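Local coordinates for putative ring-cleaving dioxygenase MhqO (PDB 3OAJ), which is a putative iron-dependent extradiol ring-cleaving dioxygenase that may contribute to the degradation of aromatic compounds, at residues E227-W232 with I267-P272; K36-F41 with M288-Y293; G52-K57 with A137-F142. All blocks are in the same frame, centred on the assembly; numbering follows the deposited sequence.

Contact 1: residues E227-W232 with I267-P272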
ATOM      1  N   GLU A 227      -1.391  12.407 -18.540  1.00 13.31           N
ATOM      2  CA  GLU A 227      -1.376  13.878 -18.572  1.00 14.23           C
ATOM      3  C   GLU A 227      -1.394  14.494 -17.170  1.00 13.33           C
ATOM      4  O   GLU A 227      -0.630  15.401 -16.864  1.00 13.84           O
ATOM      5  CB  GLU A 227      -2.506  14.440 -19.449  1.00 17.80           C
ATOM      6  CG  GLU A 227      -2.418  15.950 -19.705  1.00 28.01           C
ATOM      7  CD  GLU A 227      -1.148  16.393 -20.453  1.00 23.13           C
ATOM      8  OE1 GLU A 227      -0.587  15.606 -21.259  1.00 28.88           O
ATOM      9  OE2 GLU A 227      -0.719  17.552 -20.239  1.00 29.77           O
ATOM     10  N   ASP A 228      -2.230  13.960 -16.301  1.00 12.13           N
ATOM     11  CA  ASP A 228      -2.345  14.454 -14.933  1.00 12.47           C
ATOM     12  C   ASP A 228      -1.007  14.239 -14.207  1.00 11.64           C
ATOM     13  O   ASP A 228      -0.521  15.124 -13.501  1.00 11.92           O
ATOM     14  CB  ASP A 228      -3.499  13.694 -14.265  1.00 14.32           C
ATOM     15  CG  ASP A 228      -3.866  14.220 -12.898  1.00 13.91           C
ATOM     16  OD1 ASP A 228      -3.702  15.427 -12.621  1.00 16.97           O
ATOM     17  OD2 ASP A 228      -4.364  13.406 -12.100  1.00 16.59           O
ATOM     18  N   GLN A 229      -0.408  13.065 -14.411  1.00 10.62           N
ATOM     19  CA  GLN A 229       0.891  12.792 -13.805  1.00 10.01           C
ATOM     20  C   GLN A 229       1.981  13.760 -14.278  1.00 10.90           C
ATOM     21  O   GLN A 229       2.822  14.198 -13.474  1.00 11.76           O
ATOM     22  CB  GLN A 229       1.325  11.346 -14.049  1.00  9.62           C
ATOM     23  CG  GLN A 229       2.727  11.054 -13.550  1.00 10.29           C
ATOM     24  CD  GLN A 229       3.079   9.614 -13.729  1.00  9.44           C
ATOM     25  OE1 GLN A 229       3.257   9.136 -14.841  1.00 11.87           O
ATOM     26  NE2 GLN A 229       3.146   8.895 -12.621  1.00 11.17           N
ATOM     27  N   LEU A 230       1.996  14.071 -15.576  1.00 12.02           N
ATOM     28  CA  LEU A 230       2.980  15.027 -16.097  1.00 12.44           C
ATOM     29  C   LEU A 230       2.769  16.400 -15.471  1.00 11.95           C
ATOM     30  O   LEU A 230       3.728  17.096 -15.153  1.00 11.41           O
ATOM     31  CB  LEU A 230       2.935  15.098 -17.633  1.00 14.03           C
ATOM     32  CG  LEU A 230       3.201  13.772 -18.369  1.00 15.61           C
ATOM     33  CD1 LEU A 230       2.847  13.886 -19.855  1.00 16.37           C
ATOM     34  CD2 LEU A 230       4.645  13.295 -18.180  1.00 16.07           C
ATOM     35  N   ASP A 231       1.512  16.781 -15.278  1.00 12.62           N
ATOM     36  CA  ASP A 231       1.193  18.042 -14.607  1.00 13.66           C
ATOM     37  C   ASP A 231       1.734  18.001 -13.173  1.00 12.45           C
ATOM     38  O   ASP A 231       2.314  18.975 -12.696  1.00 12.42           O
ATOM     39  CB  ASP A 231      -0.329  18.285 -14.592  1.00 16.93           C
ATOM     40  CG  ASP A 231      -0.916  18.574 -15.982  1.00 28.01           C
ATOM     41  OD1 ASP A 231      -0.158  18.839 -16.935  1.00 21.30           O
ATOM     42  OD2 ASP A 231      -2.163  18.546 -16.114  1.00 21.35           O
ATOM     43  N   TRP A 232       1.543  16.867 -12.487  1.00 11.38           N
ATOM     44  CA  TRP A 232       2.089  16.697 -11.139  1.00 11.71           C
ATOM     45  C   TRP A 232       3.600  16.849 -11.150  1.00 10.68           C
ATOM     46  O   TRP A 232       4.158  17.492 -10.277  1.00 10.75           O
ATOM     47  CB  TRP A 232       1.762  15.313 -10.595  1.00 12.90           C
ATOM     48  CG  TRP A 232       0.455  15.158  -9.884  1.00 15.17           C
ATOM     49  CD1 TRP A 232      -0.681  14.583 -10.373  1.00 14.37           C
ATOM     50  CD2 TRP A 232       0.163  15.549  -8.541  1.00 15.33           C
ATOM     51  NE1 TRP A 232      -1.662  14.586  -9.412  1.00 15.20           N
ATOM     52  CE2 TRP A 232      -1.174  15.179  -8.280  1.00 15.91           C
ATOM     53  CE3 TRP A 232       0.911  16.161  -7.527  1.00 16.42           C
ATOM     54  CZ2 TRP A 232      -1.789  15.406  -7.042  1.00 16.40           C
ATOM     55  CZ3 TRP A 232       0.294  16.402  -6.290  1.00 17.05           C
ATOM     56  CH2 TRP A 232      -1.042  16.019  -6.066  1.00 17.32           C
ATOM     57  N   ILE A 267       3.754   9.463  -7.289  1.00  9.46           N
ATOM     58  CA  ILE A 267       2.482   9.637  -8.006  1.00  9.82           C
ATOM     59  C   ILE A 267       2.446   8.549  -9.074  1.00 10.37           C
ATOM     60  O   ILE A 267       3.356   8.459  -9.897  1.00 10.88           O
ATOM     61  CB  ILE A 267       2.340  11.034  -8.660  1.00 11.58           C
ATOM     62  CG1 ILE A 267       2.678  12.169  -7.669  1.00 13.98           C
ATOM     63  CG2 ILE A 267       0.945  11.180  -9.355  1.00 12.92           C
ATOM     64  CD1 ILE A 267       1.781  12.278  -6.482  1.00 14.65           C
ATOM     65  N   ALA A 268       1.392   7.735  -9.042  1.00 10.41           N
ATOM     66  CA  ALA A 268       1.192   6.629  -9.965  1.00 10.08           C
ATOM     67  C   ALA A 268      -0.120   6.806 -10.702  1.00 10.48           C
ATOM     68  O   ALA A 268      -1.141   7.173 -10.107  1.00 11.05           O
ATOM     69  CB  ALA A 268       1.169   5.314  -9.207  1.00 10.49           C
ATOM     70  N   THR A 269      -0.099   6.518 -11.995  1.00  9.95           N
ATOM     71  CA  THR A 269      -1.296   6.639 -12.793  1.00 10.17           C
ATOM     72  C   THR A 269      -2.283   5.512 -12.520  1.00 10.57           C
ATOM     73  O   THR A 269      -1.881   4.346 -12.356  1.00 10.20           O
ATOM     74  CB  THR A 269      -0.972   6.630 -14.297  1.00 10.22           C
ATOM     75  OG1 THR A 269      -0.311   5.412 -14.657  1.00 11.69           O
ATOM     76  CG2 THR A 269      -0.119   7.828 -14.706  1.00 11.74           C
ATOM     77  N   ASP A 270      -3.581   5.836 -12.498  1.00 11.56           N
ATOM     78  CA  ASP A 270      -4.594   4.785 -12.350  1.00 11.56           C
ATOM     79  C   ASP A 270      -4.487   3.727 -13.464  1.00 11.33           C
ATOM     80  O   ASP A 270      -4.427   2.537 -13.161  1.00 11.85           O
ATOM     81  CB  ASP A 270      -6.027   5.349 -12.257  1.00 12.22           C
ATOM     82  CG  ASP A 270      -6.319   6.012 -10.908  1.00 13.68           C
ATOM     83  OD1 ASP A 270      -5.508   5.870  -9.960  1.00 11.92           O
ATOM     84  OD2 ASP A 270      -7.358   6.705 -10.803  1.00 14.25           O
ATOM     85  N   PRO A 271      -4.439   4.147 -14.749  1.00 11.18           N
ATOM     86  CA  PRO A 271      -4.252   3.149 -15.806  1.00 11.51           C
ATOM     87  C   PRO A 271      -2.791   2.715 -16.025  1.00 11.38           C
ATOM     88  O   PRO A 271      -1.859   3.436 -15.628  1.00 11.55           O
ATOM     89  CB  PRO A 271      -4.778   3.863 -17.069  1.00 11.55           C
ATOM     90  CG  PRO A 271      -4.632   5.311 -16.792  1.00 14.90           C
ATOM     91  CD  PRO A 271      -4.640   5.502 -15.292  1.00 11.58           C
ATOM     92  N   PRO A 272      -2.579   1.566 -16.702  1.00 11.86           N
ATOM     93  CA  PRO A 272      -3.594   0.681 -17.289  1.00 12.30           C
ATOM     94  C   PRO A 272      -4.131  -0.387 -16.349  1.00 12.78           C
ATOM     95  O   PRO A 272      -5.165  -0.986 -16.639  1.00 14.00           O
ATOM     96  CB  PRO A 272      -2.842   0.013 -18.445  1.00 12.66           C
ATOM     97  CG  PRO A 272      -1.427  -0.045 -17.947  1.00 12.76           C
ATOM     98  CD  PRO A 272      -1.228   1.246 -17.207  1.00 12.04           C
TER

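Contact 2: residues K36-F41 with M288-Y293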
ATOM      1  N   LYS A  36      -0.744  -9.620  -9.282  1.00 11.20           N
ATOM      2  CA  LYS A  36       0.427  -9.632 -10.173  1.00 11.53           C
ATOM      3  C   LYS A  36       1.650 -10.186  -9.465  1.00 11.93           C
ATOM      4  O   LYS A  36       2.001  -9.758  -8.362  1.00 11.95           O
ATOM      5  CB  LYS A  36       0.711  -8.208 -10.703  1.00 11.57           C
ATOM      6  CG  LYS A  36       1.738  -8.139 -11.853  1.00 11.83           C
ATOM      7  CD  LYS A  36       1.229  -8.840 -13.111  1.00 12.24           C
ATOM      8  CE  LYS A  36      -0.133  -8.324 -13.530  1.00 12.39           C
ATOM      9  NZ  LYS A  36      -0.601  -8.960 -14.801  1.00 12.04           N
ATOM     10  N   GLN A  37       2.297 -11.155 -10.106  1.00 12.28           N
ATOM     11  CA  GLN A  37       3.618 -11.553  -9.669  1.00 13.42           C
ATOM     12  C   GLN A  37       4.580 -11.185 -10.764  1.00 12.87           C
ATOM     13  O   GLN A  37       4.438 -11.593 -11.930  1.00 12.92           O
ATOM     14  CB  GLN A  37       3.735 -13.031  -9.286  1.00 16.20           C
ATOM     15  CG  GLN A  37       3.241 -13.996 -10.290  1.00 20.93           C
ATOM     16  CD  GLN A  37       3.613 -15.410  -9.918  1.00 19.58           C
ATOM     17  OE1 GLN A  37       4.802 -15.780  -9.898  1.00 20.85           O
ATOM     18  NE2 GLN A  37       2.602 -16.210  -9.597  1.00 21.70           N
ATOM     19  N   THR A  38       5.546 -10.371 -10.377  1.00 12.40           N
ATOM     20  CA  THR A  38       6.573  -9.941 -11.303  1.00 12.14           C
ATOM     21  C   THR A  38       7.875  -9.854 -10.537  1.00 12.33           C
ATOM     22  O   THR A  38       7.998 -10.473  -9.474  1.00 11.75           O
ATOM     23  CB  THR A  38       6.146  -8.627 -12.049  1.00 12.53           C
ATOM     24  OG1 THR A  38       7.101  -8.310 -13.070  1.00 12.94           O
ATOM     25  CG2 THR A  38       5.963  -7.435 -11.094  1.00 11.31           C
ATOM     26  N   VAL A  39       8.844  -9.134 -11.080  1.00 13.21           N
ATOM     27  CA  VAL A  39      10.116  -8.929 -10.404  1.00 14.24           C
ATOM     28  C   VAL A  39      10.360  -7.436 -10.188  1.00 15.93           C
ATOM     29  O   VAL A  39       9.725  -6.597 -10.833  1.00 16.29           O
ATOM     30  CB  VAL A  39      11.299  -9.572 -11.181  1.00 13.58           C
ATOM     31  CG1 VAL A  39      11.141 -11.093 -11.263  1.00 13.74           C
ATOM     32  CG2 VAL A  39      11.455  -8.968 -12.578  1.00 14.66           C
ATOM     33  N   ASN A  40      11.276  -7.116  -9.276  1.00 18.13           N
ATOM     34  CA  ASN A  40      11.706  -5.736  -9.066  1.00 21.13           C
ATOM     35  C   ASN A  40      12.407  -5.232 -10.324  1.00 23.13           C
ATOM     36  O   ASN A  40      13.315  -5.882 -10.841  1.00 22.95           O
ATOM     37  CB  ASN A  40      12.656  -5.672  -7.861  1.00 22.41           C
ATOM     38  CG  ASN A  40      13.003  -4.246  -7.442  1.00 22.84           C
ATOM     39  OD1 ASN A  40      12.852  -3.293  -8.214  1.00 24.12           O
ATOM     40  ND2 ASN A  40      13.476  -4.097  -6.208  1.00 24.15           N
ATOM     41  N   PHE A  41      11.974  -4.078 -10.822  1.00 25.56           N
ATOM     42  CA  PHE A  41      12.607  -3.472 -11.988  1.00 28.46           C
ATOM     43  C   PHE A  41      14.098  -3.264 -11.804  1.00 31.27           C
ATOM     44  O   PHE A  41      14.861  -3.421 -12.754  1.00 31.89           O
ATOM     45  CB  PHE A  41      11.957  -2.135 -12.323  1.00 29.23           C
ATOM     46  CG  PHE A  41      10.858  -2.243 -13.316  1.00 31.94           C
ATOM     47  CD1 PHE A  41       9.563  -2.530 -12.907  1.00 29.79           C
ATOM     48  CD2 PHE A  41      11.116  -2.072 -14.671  1.00 29.67           C
ATOM     49  CE1 PHE A  41       8.534  -2.627 -13.830  1.00 32.35           C
ATOM     50  CE2 PHE A  41      10.095  -2.174 -15.601  1.00 32.30           C
ATOM     51  CZ  PHE A  41       8.799  -2.459 -15.180  1.00 29.91           C
ATOM     52  N   MET A 288       5.130 -12.566 -14.624  1.00 13.35           N
ATOM     53  CA  MET A 288       5.247 -11.594 -15.701  1.00 13.84           C
ATOM     54  C   MET A 288       6.565 -10.852 -15.565  1.00 13.28           C
ATOM     55  O   MET A 288       6.991 -10.537 -14.452  1.00 13.52           O
ATOM     56  CB  MET A 288       4.069 -10.618 -15.673  1.00 15.28           C
ATOM     57  CG  MET A 288       2.700 -11.297 -15.613  1.00 17.38           C
ATOM     58  SD  MET A 288       2.472 -12.614 -16.843  1.00 19.02           S
ATOM     59  CE  MET A 288       2.482 -11.621 -18.326  1.00 18.32           C
ATOM     60  N   LEU A 289       7.221 -10.583 -16.690  1.00 12.90           N
ATOM     61  CA  LEU A 289       8.526  -9.904 -16.653  1.00 13.75           C
ATOM     62  C   LEU A 289       8.548  -8.606 -17.433  1.00 14.73           C
ATOM     63  O   LEU A 289       7.948  -8.546 -18.506  1.00 15.29           O
ATOM     64  CB  LEU A 289       9.616 -10.821 -17.209  1.00 13.67           C
ATOM     65  CG  LEU A 289       9.966 -12.072 -16.405  1.00 13.99           C
ATOM     66  CD1 LEU A 289      11.015 -12.899 -17.134  1.00 14.32           C
ATOM     67  CD2 LEU A 289      10.445 -11.747 -14.987  1.00 14.19           C
ATOM     68  N   PRO A 290       9.237  -7.567 -16.898  1.00 15.07           N
ATOM     69  CA  PRO A 290       9.555  -6.419 -17.744  1.00 15.46           C
ATOM     70  C   PRO A 290      10.241  -6.978 -18.998  1.00 15.75           C
ATOM     71  O   PRO A 290      11.121  -7.839 -18.883  1.00 15.92           O
ATOM     72  CB  PRO A 290      10.505  -5.594 -16.873  1.00 15.62           C
ATOM     73  CG  PRO A 290      10.139  -5.942 -15.450  1.00 16.10           C
ATOM     74  CD  PRO A 290       9.725  -7.393 -15.514  1.00 15.46           C
ATOM     75  N   VAL A 291       9.784  -6.555 -20.181  1.00 15.56           N
ATOM     76  CA  VAL A 291      10.220  -7.140 -21.460  1.00 14.88           C
ATOM     77  C   VAL A 291      11.745  -7.173 -21.606  1.00 13.71           C
ATOM     78  O   VAL A 291      12.288  -8.094 -22.218  1.00 12.77           O
ATOM     79  CB  VAL A 291       9.528  -6.459 -22.690  1.00 15.39           C
ATOM     80  CG1 VAL A 291       9.904  -4.974 -22.816  1.00 15.30           C
ATOM     81  CG2 VAL A 291       9.830  -7.198 -23.978  1.00 15.68           C
ATOM     82  N   GLN A 292      12.416  -6.183 -21.022  1.00 13.48           N
ATOM     83  CA  GLN A 292      13.879  -6.120 -20.995  1.00 14.48           C
ATOM     84  C   GLN A 292      14.520  -7.372 -20.376  1.00 15.82           C
ATOM     85  O   GLN A 292      15.654  -7.711 -20.709  1.00 16.49           O
ATOM     86  CB  GLN A 292      14.375  -4.828 -20.313  1.00 15.32           C
ATOM     87  CG  GLN A 292      13.762  -4.487 -18.911  1.00 20.40           C
ATOM     88  CD  GLN A 292      12.426  -3.742 -18.978  1.00 15.84           C
ATOM     89  OE1 GLN A 292      11.564  -4.065 -19.781  1.00 20.79           O
ATOM     90  NE2 GLN A 292      12.259  -2.726 -18.126  1.00 21.48           N
ATOM     91  N   TYR A 293      13.779  -8.072 -19.512  1.00 17.38           N
ATOM     92  CA  TYR A 293      14.301  -9.279 -18.848  1.00 19.00           C
ATOM     93  C   TYR A 293      13.856 -10.601 -19.478  1.00 19.08           C
ATOM     94  O   TYR A 293      14.329 -11.672 -19.092  1.00 19.12           O
ATOM     95  CB  TYR A 293      13.960  -9.256 -17.351  1.00 21.28           C
ATOM     96  CG  TYR A 293      14.473  -8.024 -16.650  1.00 26.83           C
ATOM     97  CD1 TYR A 293      15.830  -7.702 -16.678  1.00 23.45           C
ATOM     98  CD2 TYR A 293      13.607  -7.179 -15.961  1.00 23.43           C
ATOM     99  CE1 TYR A 293      16.307  -6.557 -16.047  1.00 27.73           C
ATOM    100  CE2 TYR A 293      14.074  -6.034 -15.324  1.00 27.73           C
ATOM    101  CZ  TYR A 293      15.424  -5.733 -15.367  1.00 24.47           C
ATOM    102  OH  TYR A 293      15.897  -4.609 -14.733  1.00 28.64           O
TER

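Contact 3: residues G52-K57 with A137-F142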
ATOM      1  N   GLY A  52      -4.441  -7.035  -4.003  1.00 10.82           N
ATOM      2  CA  GLY A  52      -5.483  -6.024  -3.940  1.00 11.07           C
ATOM      3  C   GLY A  52      -6.860  -6.649  -3.887  1.00 11.03           C
ATOM      4  O   GLY A  52      -7.008  -7.828  -3.514  1.00 11.29           O
ATOM      5  N   ASN A  53      -7.872  -5.870  -4.270  1.00 11.30           N
ATOM      6  CA  ASN A  53      -9.228  -6.399  -4.370  1.00 11.72           C
ATOM      7  C   ASN A  53      -9.377  -7.248  -5.634  1.00 12.06           C
ATOM      8  O   ASN A  53      -8.389  -7.525  -6.319  1.00 11.41           O
ATOM      9  CB  ASN A  53     -10.281  -5.281  -4.248  1.00 11.90           C
ATOM     10  CG  ASN A  53     -10.423  -4.429  -5.506  1.00 12.25           C
ATOM     11  OD1 ASN A  53      -9.634  -4.517  -6.446  1.00 11.28           O
ATOM     12  ND2 ASN A  53     -11.466  -3.610  -5.529  1.00 12.45           N
ATOM     13  N   GLU A  54     -10.600  -7.654  -5.964  1.00 12.98           N
ATOM     14  CA  GLU A  54     -10.808  -8.559  -7.106  1.00 14.02           C
ATOM     15  C   GLU A  54     -10.192  -8.001  -8.393  1.00 14.04           C
ATOM     16  O   GLU A  54      -9.720  -8.768  -9.228  1.00 14.92           O
ATOM     17  CB  GLU A  54     -12.290  -8.929  -7.277  1.00 15.80           C
ATOM     18  CG  GLU A  54     -13.152  -7.901  -7.991  1.00 20.53           C
ATOM     19  CD  GLU A  54     -13.390  -6.636  -7.180  1.00 18.03           C
ATOM     20  OE1 GLU A  54     -13.561  -6.719  -5.936  1.00 21.53           O
ATOM     21  OE2 GLU A  54     -13.378  -5.543  -7.792  1.00 21.74           O
ATOM     22  N   GLY A  55     -10.153  -6.675  -8.519  1.00 13.48           N
ATOM     23  CA  GLY A  55      -9.666  -6.030  -9.742  1.00 13.61           C
ATOM     24  C   GLY A  55      -8.304  -5.381  -9.629  1.00 13.59           C
ATOM     25  O   GLY A  55      -7.833  -4.743 -10.580  1.00 13.63           O
ATOM     26  N   GLY A  56      -7.676  -5.520  -8.466  1.00 13.26           N
ATOM     27  CA  GLY A  56      -6.426  -4.801  -8.178  1.00 13.22           C
ATOM     28  C   GLY A  56      -6.589  -3.307  -8.418  1.00 13.26           C
ATOM     29  O   GLY A  56      -5.725  -2.674  -9.013  1.00 13.98           O
ATOM     30  N   LYS A  57      -7.722  -2.751  -7.978  1.00 12.53           N
ATOM     31  CA  LYS A  57      -8.067  -1.359  -8.267  1.00 12.71           C
ATOM     32  C   LYS A  57      -7.175  -0.394  -7.488  1.00 11.46           C
ATOM     33  O   LYS A  57      -6.786  -0.692  -6.354  1.00 11.25           O
ATOM     34  CB  LYS A  57      -9.546  -1.106  -7.945  1.00 15.46           C
ATOM     35  CG  LYS A  57     -10.503  -1.855  -8.853  1.00 23.45           C
ATOM     36  CD  LYS A  57     -10.295  -1.494 -10.319  1.00 20.86           C
ATOM     37  CE  LYS A  57     -11.326  -2.179 -11.195  1.00 24.77           C
ATOM     38  NZ  LYS A  57     -10.947  -2.059 -12.633  1.00 23.92           N
ATOM     39  N   ALA A 137     -17.549  -2.744  -2.218  1.00 12.79           N
ATOM     40  CA  ALA A 137     -17.282  -4.112  -1.761  1.00 12.23           C
ATOM     41  C   ALA A 137     -16.212  -4.798  -2.612  1.00 11.27           C
ATOM     42  O   ALA A 137     -16.130  -4.603  -3.835  1.00 11.40           O
ATOM     43  CB  ALA A 137     -18.568  -4.939  -1.782  1.00 12.77           C
ATOM     44  N   ASN A 138     -15.403  -5.601  -1.933  1.00 10.68           N
ATOM     45  CA  ASN A 138     -14.437  -6.495  -2.568  1.00 10.91           C
ATOM     46  C   ASN A 138     -15.107  -7.860  -2.755  1.00 11.60           C
ATOM     47  O   ASN A 138     -15.438  -8.532  -1.787  1.00 11.64           O
ATOM     48  CB  ASN A 138     -13.163  -6.581  -1.697  1.00 11.49           C
ATOM     49  CG  ASN A 138     -12.167  -7.630  -2.179  1.00 11.24           C
ATOM     50  OD1 ASN A 138     -12.276  -8.161  -3.297  1.00 12.40           O
ATOM     51  ND2 ASN A 138     -11.153  -7.894  -1.349  1.00 11.84           N
ATOM     52  N   THR A 139     -15.286  -8.263  -4.005  1.00 12.10           N
ATOM     53  CA  THR A 139     -15.992  -9.501  -4.326  1.00 12.56           C
ATOM     54  C   THR A 139     -15.076 -10.716  -4.481  1.00 12.83           C
ATOM     55  O   THR A 139     -15.535 -11.790  -4.881  1.00 13.63           O
ATOM     56  CB  THR A 139     -16.859  -9.330  -5.578  1.00 12.77           C
ATOM     57  OG1 THR A 139     -16.032  -8.955  -6.680  1.00 13.91           O
ATOM     58  CG2 THR A 139     -17.912  -8.239  -5.348  1.00 13.56           C
ATOM     59  N   TRP A 140     -13.790 -10.553  -4.151  1.00 12.66           N
ATOM     60  CA  TRP A 140     -12.876 -11.695  -4.141  1.00 13.02           C
ATOM     61  C   TRP A 140     -13.174 -12.584  -2.943  1.00 13.38           C
ATOM     62  O   TRP A 140     -12.909 -12.222  -1.786  1.00 13.15           O
ATOM     63  CB  TRP A 140     -11.426 -11.238  -4.111  1.00 12.58           C
ATOM     64  CG  TRP A 140     -10.434 -12.345  -4.403  1.00 12.62           C
ATOM     65  CD1 TRP A 140      -9.513 -12.876  -3.529  1.00 11.96           C
ATOM     66  CD2 TRP A 140     -10.223 -12.999  -5.659  1.00 12.11           C
ATOM     67  NE1 TRP A 140      -8.758 -13.832  -4.171  1.00 12.13           N
ATOM     68  CE2 TRP A 140      -9.173 -13.931  -5.474  1.00 12.72           C
ATOM     69  CE3 TRP A 140     -10.810 -12.882  -6.931  1.00 12.74           C
ATOM     70  CZ2 TRP A 140      -8.709 -14.755  -6.510  1.00 12.70           C
ATOM     71  CZ3 TRP A 140     -10.352 -13.720  -7.962  1.00 12.93           C
ATOM     72  CH2 TRP A 140      -9.305 -14.632  -7.738  1.00 12.86           C
ATOM     73  N   THR A 141     -13.731 -13.752  -3.231  1.00 14.44           N
ATOM     74  CA  THR A 141     -14.017 -14.747  -2.197  1.00 15.68           C
ATOM     75  C   THR A 141     -12.830 -15.696  -2.069  1.00 17.10           C
ATOM     76  O   THR A 141     -12.374 -16.272  -3.060  1.00 17.87           O
ATOM     77  CB  THR A 141     -15.331 -15.513  -2.488  1.00 16.71           C
ATOM     78  OG1 THR A 141     -16.429 -14.592  -2.477  1.00 20.24           O
ATOM     79  CG2 THR A 141     -15.577 -16.583  -1.435  1.00 20.44           C
ATOM     80  N   PHE A 142     -12.309 -15.834  -0.854  1.00 17.26           N
ATOM     81  CA  PHE A 142     -11.138 -16.669  -0.612  1.00 18.18           C
ATOM     82  C   PHE A 142     -11.227 -17.215   0.796  1.00 19.45           C
ATOM     83  O   PHE A 142     -11.219 -16.457   1.769  1.00 20.18           O
ATOM     84  CB  PHE A 142      -9.847 -15.865  -0.810  1.00 18.75           C
ATOM     85  CG  PHE A 142      -8.609 -16.714  -0.978  1.00 19.39           C
ATOM     86  CD1 PHE A 142      -8.338 -17.348  -2.187  1.00 19.19           C
ATOM     87  CD2 PHE A 142      -7.696 -16.843   0.064  1.00 19.31           C
ATOM     88  CE1 PHE A 142      -7.185 -18.120  -2.350  1.00 19.55           C
ATOM     89  CE2 PHE A 142      -6.538 -17.620  -0.087  1.00 19.65           C
ATOM     90  CZ  PHE A 142      -6.285 -18.254  -1.299  1.00 19.23           C
TER
HETATM   91  O   HOH W   1     -14.880  -3.819  -6.135  1.00 24.49           O

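Contact 1: residues E227-W232 with I267-P272
Gln229 and Trp232 of helix 226-238 pack on Ile267 and Thr269 of strand 264-269, a buried helix-on-sheet contact in the second vicinal-oxygen-chelate (VOC) module. The short segments run almost antiparallel, their axes 8.5 Å apart at closest approach, and the two helical residues, about one turn apart, both turn toward the strand. Trp232 offers Ile267 a face of its indole. CG2 of Ile267 makes a CH-pi contact 4.1 Å from the centroid of the Trp232 five-membered ring, while Ile267 CD1 stands 4.1 Å from Trp232 CE3, over the six-membered part. Asp228 OD2 lies at the indole edge, and Lys4, salt-bridged to Asp228, adds a cation-pi contact. The aliphatic chain of Gln229 is extended (chi1 175°, chi2 176°), which carries its amide across Thr269 at about a right angle, with OE1 3.6 Å from Thr269 CG2. Its NE2 makes a weak, bent bond to Ile267 O (2.8 Å, 125° at the hydrogen); the stronger partner is Asn253 O, in the adjacent strand 253-258. Thr269 OG1 donates to Pro271 O at 2.7 Å and accepts from Asn253 N. The methyl of Ala268 points away from the helix and lies about 4 Å (nearest atoms) from the side chains of zinc ligands His11 and Glu266. The chemistry pairs an apolar face with a buried amide whose nitrogen reaches carbonyls on two neighbouring strands, more firmly Asn253, a polar tie added to the packing.

Contact 2: residues K36-F41 with M288-Y293
The Phe41 ring carries Pro290 on one face and Gln292 at its edge: Pro290 CG rests 3.8 Å from the ring centroid in a CH-pi contact, and Gln292 NE2 comes within 3.4 Å of Phe41 CE2 near the ring plane, the amide turned 61° from the ring. The Tyr293 ring is packed in a similar way, with CG of the preceding Gln292 over the centre of one face and Pro290 CD in plane at the edge. Val39 CG2 approaches that ring obliquely. Tyr293 OH, at the end of this ring, donates to Phe41 O at 2.5 Å, a short bond only slightly tilted from the carbonyl plane.

Further back along strand 33-39, an edge strand of its sheet, Met288 N donates to Gln37 O (2.9 Å) nearly straight and in the carbonyl plane. Thr38 holds OG1 anti to its own backbone N (chi1 -173°), which aims the hydroxyl at Met288 O, 2.6 Å away; the donor stands 43° above that carbonyl plane. Val39 CG1 and CG2 each lie 3.8 Å from Leu289 CD2, and Ile300 of helix 297-303 covers this apolar patch. Lys36 bends twice to lay CD 3.8 Å from Met288 CG, its ammonium passing on to salt bridges with Asp277 and Glu278.

Chemically, one backbone bond is found between these two segments; two side-chain hydroxyls, each given to a main-chain carbonyl, together with apolar and proline-aromatic packing, do much of the holding.

Contact 3: residues G52-K57 with A137-F142
Glu54 and Asn138 are the centre of a contact between the loop that follows strand 47-52 and the connection from strand 126-131 to strand 153-160, in which two Asx turns meet, one starting at Asn53, the other at Asn138. In the first shell, Glu54 OE1 accepts from Thr139 N at 3.0 Å, on the anti side of the carboxylate and 31° out of its plane. The side chain bends at chi2 (-70°), bringing OE1 to Thr139 N with CG beside the Thr139 hydroxyl and CB against Trp140 CB. Travelling the opposite way, Asn138 sends OD1 to Glu54 N in a weak bond of 3.2 Å. Two acceptors, Glu54 OE1 and Asn138 OD1, are thereby brought within 3.3 Å, a proximity presumably tolerated because backbone N-H groups serve each of them. A water adds a link, 2.8 Å from Glu54 OE2 and 2.7 Å from Ala137 O.

The second shell fixes these groups. Asn138 OD1 also accepts from Trp140 N (3.0 Å), closing its Asx turn, while ND2 is anchored on Ile151 O, so both ends of the amide are held. Glu54 occupies a type I turn from Asn53 to Gly56, and its backbone O accepts a hydrogen bond from Arg33 NH1. That turn is braced from within by Asn53 OD1, which Gly55 N and Lys57 N reach from opposite faces of the amide plane, each at 3.0 Å, the Lys57 bond almost straight at 176°.

In the fold
Contacts 1 and 2 belong to the same eight-stranded mixed sheet: contact 2 is at its edge strand 33-39, contact 1 on the more central strand 264-269. That sheet also supplies the zinc ligands His11, His218 and Glu266. Contact 3 lies at the loop following strand 47-52 of this sheet and joins it to the connection between strands 126-131 and 153-160 of the second sheet. The centres are 21 to 23 Å apart and no two contacts touch. Along the chain, contact 2 spans the widest interval, enclosing contact 3 and then contact 1. Together they join the second module's helix, the inter-module connection and the late loop to strands, or a loop, of the metal-bearing sheet.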